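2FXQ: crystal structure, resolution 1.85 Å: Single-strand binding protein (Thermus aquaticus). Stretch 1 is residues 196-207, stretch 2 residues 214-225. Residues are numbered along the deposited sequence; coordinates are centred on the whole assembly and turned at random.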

# COMPACT_ATOMS: atom_id res chain seq x y z
N LEU A 196 -12.82 -3.37 -6.88
CA LEU A 196 -11.65 -2.94 -6.09
C LEU A 196 -10.41 -2.92 -7.00
O LEU A 196 -10.17 -3.90 -7.72
N VAL A 197 -9.67 -1.81 -7.02
CA VAL A 197 -8.49 -1.75 -7.88
C VAL A 197 -7.28 -1.54 -6.98
O VAL A 197 -7.32 -0.65 -6.13
N ILE A 198 -6.21 -2.31 -7.21
CA ILE A 198 -4.94 -2.00 -6.58
C ILE A 198 -4.07 -1.63 -7.78
O ILE A 198 -3.96 -2.43 -8.71
N GLY A 199 -3.51 -0.44 -7.80
CA GLY A 199 -2.76 -0.08 -8.99
C GLY A 199 -1.69 0.94 -8.68
O GLY A 199 -1.24 1.03 -7.56
N ARG A 200 -1.33 1.73 -9.68
CA ARG A 200 -0.28 2.72 -9.51
C ARG A 200 -0.63 3.87 -10.42
O ARG A 200 -1.37 3.70 -11.39
N LEU A 201 -0.01 5.01 -10.17
CA LEU A 201 -0.35 6.20 -10.95
C LEU A 201 0.66 6.34 -12.07
O LEU A 201 1.87 6.22 -11.83
N VAL A 202 0.18 6.45 -13.31
CA VAL A 202 1.13 6.50 -14.42
C VAL A 202 0.83 7.73 -15.27
O VAL A 202 -0.20 8.35 -15.14
N ASN A 203 1.72 8.01 -16.23
CA ASN A 203 1.50 9.12 -17.12
C ASN A 203 1.29 8.54 -18.50
O ASN A 203 2.12 7.80 -18.99
N ASP A 204 0.16 8.82 -19.09
CA ASP A 204 -0.15 8.34 -20.46
C ASP A 204 0.05 9.47 -21.49
O ASP A 204 -0.12 10.64 -21.15
N SER A 205 0.42 9.09 -22.72
CA SER A 205 0.75 10.00 -23.83
C SER A 205 -0.43 10.03 -24.78
O SER A 205 -1.02 8.97 -25.07
N TRP A 206 -0.77 11.21 -25.27
CA TRP A 206 -1.71 11.33 -26.40
C TRP A 206 -0.98 12.10 -27.50
O TRP A 206 -0.44 13.14 -27.23
N THR A 207 -0.98 11.56 -28.71
CA THR A 207 -0.24 12.15 -29.84
C THR A 207 -1.22 12.58 -30.93
O THR A 207 -2.05 11.78 -31.36
N ARG A 214 0.63 15.22 -25.83
CA ARG A 214 0.12 15.64 -24.52
C ARG A 214 0.16 14.50 -23.49
O ARG A 214 0.27 13.35 -23.86
N PHE A 215 0.08 14.83 -22.22
CA PHE A 215 0.18 13.84 -21.15
C PHE A 215 -1.01 13.93 -20.21
O PHE A 215 -1.59 15.00 -20.02
N GLN A 216 -1.37 12.78 -19.65
CA GLN A 216 -2.56 12.59 -18.84
C GLN A 216 -2.13 11.60 -17.72
O GLN A 216 -1.46 10.57 -18.00
N THR A 217 -2.45 11.93 -16.46
CA THR A 217 -2.20 11.00 -15.36
C THR A 217 -3.37 10.03 -15.32
O THR A 217 -4.52 10.45 -15.42
N ARG A 218 -3.12 8.72 -15.19
CA ARG A 218 -4.20 7.80 -14.93
C ARG A 218 -3.72 6.68 -13.97
O ARG A 218 -2.53 6.55 -13.68
N VAL A 219 -4.67 5.87 -13.58
CA VAL A 219 -4.39 4.74 -12.69
C VAL A 219 -4.23 3.54 -13.60
O VAL A 219 -5.12 3.27 -14.42
N GLU A 220 -3.13 2.80 -13.41
CA GLU A 220 -3.00 1.51 -14.07
C GLU A 220 -3.35 0.45 -13.01
O GLU A 220 -2.75 0.43 -11.90
N ALA A 221 -4.35 -0.42 -13.30
CA ALA A 221 -4.65 -1.57 -12.42
C ALA A 221 -3.58 -2.63 -12.43
O ALA A 221 -3.07 -2.99 -13.49
N LEU A 222 -3.15 -3.07 -11.24
CA LEU A 222 -2.24 -4.20 -11.13
C LEU A 222 -2.98 -5.42 -10.55
O LEU A 222 -2.59 -6.55 -10.82
N ARG A 223 -4.05 -5.18 -9.81
CA ARG A 223 -4.92 -6.27 -9.35
C ARG A 223 -6.33 -5.71 -9.42
O ARG A 223 -6.55 -4.52 -9.18
N LEU A 224 -7.30 -6.55 -9.77
CA LEU A 224 -8.69 -6.17 -9.73
C LEU A 224 -9.48 -7.31 -9.03
O LEU A 224 -9.23 -8.49 -9.25
N GLU A 225 -10.42 -6.92 -8.18
CA GLU A 225 -11.23 -7.88 -7.47
C GLU A 225 -12.64 -7.30 -7.44
O GLU A 225 -12.81 -6.11 -7.57

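The antiparallel pairing of these two strands is broken by a beta bulge at Gly199, where the register slips by one residue. The carbonyl O of Ile198 accepts two hydrogen bonds, from Leu222 N at 2.7 Å and from Arg223 N at 3.0 Å, so two residues of the second stretch face one of the first. Glycine suits this spot sterically: an ideal CB on Gly199 would point toward the second stretch and lie 2.1 Å from Glu220 O, a clash. Its bare CA instead approaches Glu220 O to 3.0 Å, a CA-H...O contact.

Away from the bulge, side chains alternate between the two faces of the sheet. The face bearing Val197, Leu201, Val219 and Leu224 is apolar along this part. Val197, with chi1 t, spreads its methyls over several neighbours: CG1 lies 3.9 Å from Ala221 CB and 4.2 Å from Val219 CG1, while CG2 meets CD2 of Leu224 (chi1 m, chi2 t) at 3.8 Å. Branched and compact, valine fills such a buried site without needing a polar partner. Leu201, whose chi1 of -108° falls between wells, brings CD2 to 3.9 Å from Val219 CG2 and 3.5 Å from Thr217 CG2. Further along, the same face becomes more polar and open. Asn203 (m) and Thr217 (m) bring ND2 and OG1 to 3.4 Å, and Ser205 OG sits 3.4 Å from Phe215 CE2.

The opposite face carries the charges. Arg200 starts with chi1 p and continues extended, chi2 and chi3 both t, which brings its guanidinium to Glu220, itself t at chi1 and chi2. NE donates to Glu220 OE2 at 2.8 Å and NH2 to the same OE2 at 3.1 Å; the carboxylate oxygen lies at the guanidinium edge, where the N-H groups point. The aliphatic part of the arginine is useful too, since Arg200 CD packs 4.0 Å from Leu222 CD1. Short Val202 (m) comes next on this face, two residues on from Arg200, with CG1 3.8 Å from Glu220 OE2.

Arg218, with chi1 (-34°) and chi2 (145°) between wells and chi3 p, reaches Asp204 (t) to form a salt bridge: NH1 stands 2.7 Å from OD2, although its hydrogen bond is weak at an angle of 120°. Nearby, Trp206 (m) uses the one polar atom of its indole, NE1 donating to Gln216 OE1 at 2.8 Å and nearly linearly, at 172°. At the other end, Arg223 and Glu225 pair within their own strand, NE to OE1 at 2.7 Å, while Ile198 and Arg223 approach CB to CB at 4.0 Å.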

# COMPACT_ATOMS: atom_id res chain seq x y z
CB LEU A 196 -11.44 -3.98 -4.96
CG LEU A 196 -10.11 -3.85 -4.14
CD1 LEU A 196 -10.11 -2.51 -3.36
CD2 LEU A 196 -9.99 -5.00 -3.15
CB VAL A 197 -8.58 -0.53 -8.69
CG1 VAL A 197 -7.33 -0.32 -9.65
CG2 VAL A 197 -9.94 -0.54 -9.56
CB ILE A 198 -4.32 -3.21 -5.78
CG1 ILE A 198 -5.33 -3.98 -4.86
CG2 ILE A 198 -2.97 -2.75 -5.07
CD1 ILE A 198 -5.83 -3.26 -3.63
CB ARG A 200 1.08 2.10 -9.87
CG ARG A 200 1.21 1.53 -11.27
CD ARG A 200 2.64 0.99 -11.45
NE ARG A 200 2.77 0.36 -12.76
CZ ARG A 200 3.87 -0.26 -13.18
NH1 ARG A 200 4.96 -0.31 -12.43
NH2 ARG A 200 3.90 -0.77 -14.38
CB LEU A 201 -0.17 7.41 -10.02
CG LEU A 201 -1.39 8.13 -9.52
CD1 LEU A 201 -1.01 9.64 -9.23
CD2 LEU A 201 -2.57 8.14 -10.48
CB VAL A 202 1.06 5.21 -15.34
CG1 VAL A 202 1.43 3.91 -14.54
CG2 VAL A 202 -0.33 5.07 -15.90
CB ASN A 203 2.72 10.03 -17.19
CG ASN A 203 3.03 10.72 -15.86
OD1 ASN A 203 4.05 10.46 -15.31
ND2 ASN A 203 2.18 11.65 -15.40
CB ASP A 204 -1.58 7.86 -20.54
CG ASP A 204 -1.83 6.98 -21.76
OD1 ASP A 204 -0.85 6.64 -22.48
OD2 ASP A 204 -2.99 6.61 -22.08
CB SER A 205 1.90 9.41 -24.66
OG SER A 205 3.09 10.15 -24.53
CB TRP A 206 -2.95 12.11 -26.01
CG TRP A 206 -3.84 11.33 -25.16
CD1 TRP A 206 -3.78 11.22 -23.80
CD2 TRP A 206 -4.94 10.53 -25.59
NE1 TRP A 206 -4.77 10.38 -23.36
CE2 TRP A 206 -5.50 9.94 -24.43
CE3 TRP A 206 -5.50 10.24 -26.84
CZ2 TRP A 206 -6.61 9.08 -24.49
CZ3 TRP A 206 -6.61 9.40 -26.90
CH2 TRP A 206 -7.14 8.81 -25.73
CB THR A 207 0.73 11.06 -30.42
OG1 THR A 207 1.75 10.76 -29.44
CG2 THR A 207 1.54 11.55 -31.65
CB ARG A 214 -1.29 16.20 -24.63
CG ARG A 214 -1.29 17.71 -24.78
CD ARG A 214 -2.35 18.25 -25.73
NE ARG A 214 -2.02 19.61 -26.18
CZ ARG A 214 -2.90 20.57 -26.46
NH1 ARG A 214 -4.21 20.35 -26.35
NH2 ARG A 214 -2.47 21.76 -26.86
CB PHE A 215 1.50 13.98 -20.39
CG PHE A 215 2.69 13.55 -21.17
CD1 PHE A 215 3.33 14.44 -22.03
CD2 PHE A 215 3.18 12.26 -21.06
CE1 PHE A 215 4.43 14.05 -22.78
CE2 PHE A 215 4.29 11.85 -21.80
CZ PHE A 215 4.91 12.75 -22.67
CB GLN A 216 -3.66 11.99 -19.71
CG GLN A 216 -5.02 11.71 -19.05
CD GLN A 216 -5.74 10.49 -19.63
OE1 GLN A 216 -5.29 9.91 -20.63
NE2 GLN A 216 -6.85 10.08 -19.00
CB THR A 217 -2.03 11.74 -13.99
OG1 THR A 217 -0.74 12.36 -13.89
CG2 THR A 217 -1.97 10.71 -12.80
CB ARG A 218 -4.71 7.07 -16.17
CG ARG A 218 -4.70 7.80 -17.50
CD ARG A 218 -4.39 6.82 -18.62
NE ARG A 218 -5.50 5.90 -18.87
CZ ARG A 218 -6.00 5.67 -20.09
NH1 ARG A 218 -5.49 6.28 -21.16
NH2 ARG A 218 -7.02 4.82 -20.24
CB VAL A 219 -5.52 4.52 -11.67
CG1 VAL A 219 -5.35 3.16 -10.91
CG2 VAL A 219 -5.62 5.80 -10.72
CB GLU A 220 -1.57 1.33 -14.60
CG GLU A 220 -1.41 -0.10 -15.15
CD GLU A 220 0.03 -0.55 -15.36
OE1 GLU A 220 0.18 -1.65 -15.98
OE2 GLU A 220 0.97 0.16 -14.92
CB ALA A 221 -5.98 -2.21 -12.82
CB LEU A 222 -1.05 -3.84 -10.26
CG LEU A 222 -0.25 -2.66 -10.86
CD1 LEU A 222 0.89 -2.29 -9.89
CD2 LEU A 222 0.34 -3.00 -12.27
CB ARG A 223 -4.64 -6.58 -7.88
CG ARG A 223 -5.44 -7.79 -7.40
CD ARG A 223 -4.82 -8.52 -6.20
NE ARG A 223 -5.71 -9.58 -5.72
CZ ARG A 223 -5.39 -10.48 -4.76
NH1 ARG A 223 -4.22 -10.51 -4.18
NH2 ARG A 223 -6.27 -11.37 -4.39
CB LEU A 224 -9.27 -6.07 -11.19
CG LEU A 224 -8.67 -4.97 -12.10
CD1 LEU A 224 -9.32 -5.10 -13.49
CD2 LEU A 224 -8.95 -3.62 -11.48
CB GLU A 225 -10.75 -8.13 -6.03
CG GLU A 225 -9.32 -8.67 -5.88
CD GLU A 225 -9.15 -10.08 -6.45
OE1 GLU A 225 -7.99 -10.52 -6.70
OE2 GLU A 225 -10.17 -10.77 -6.68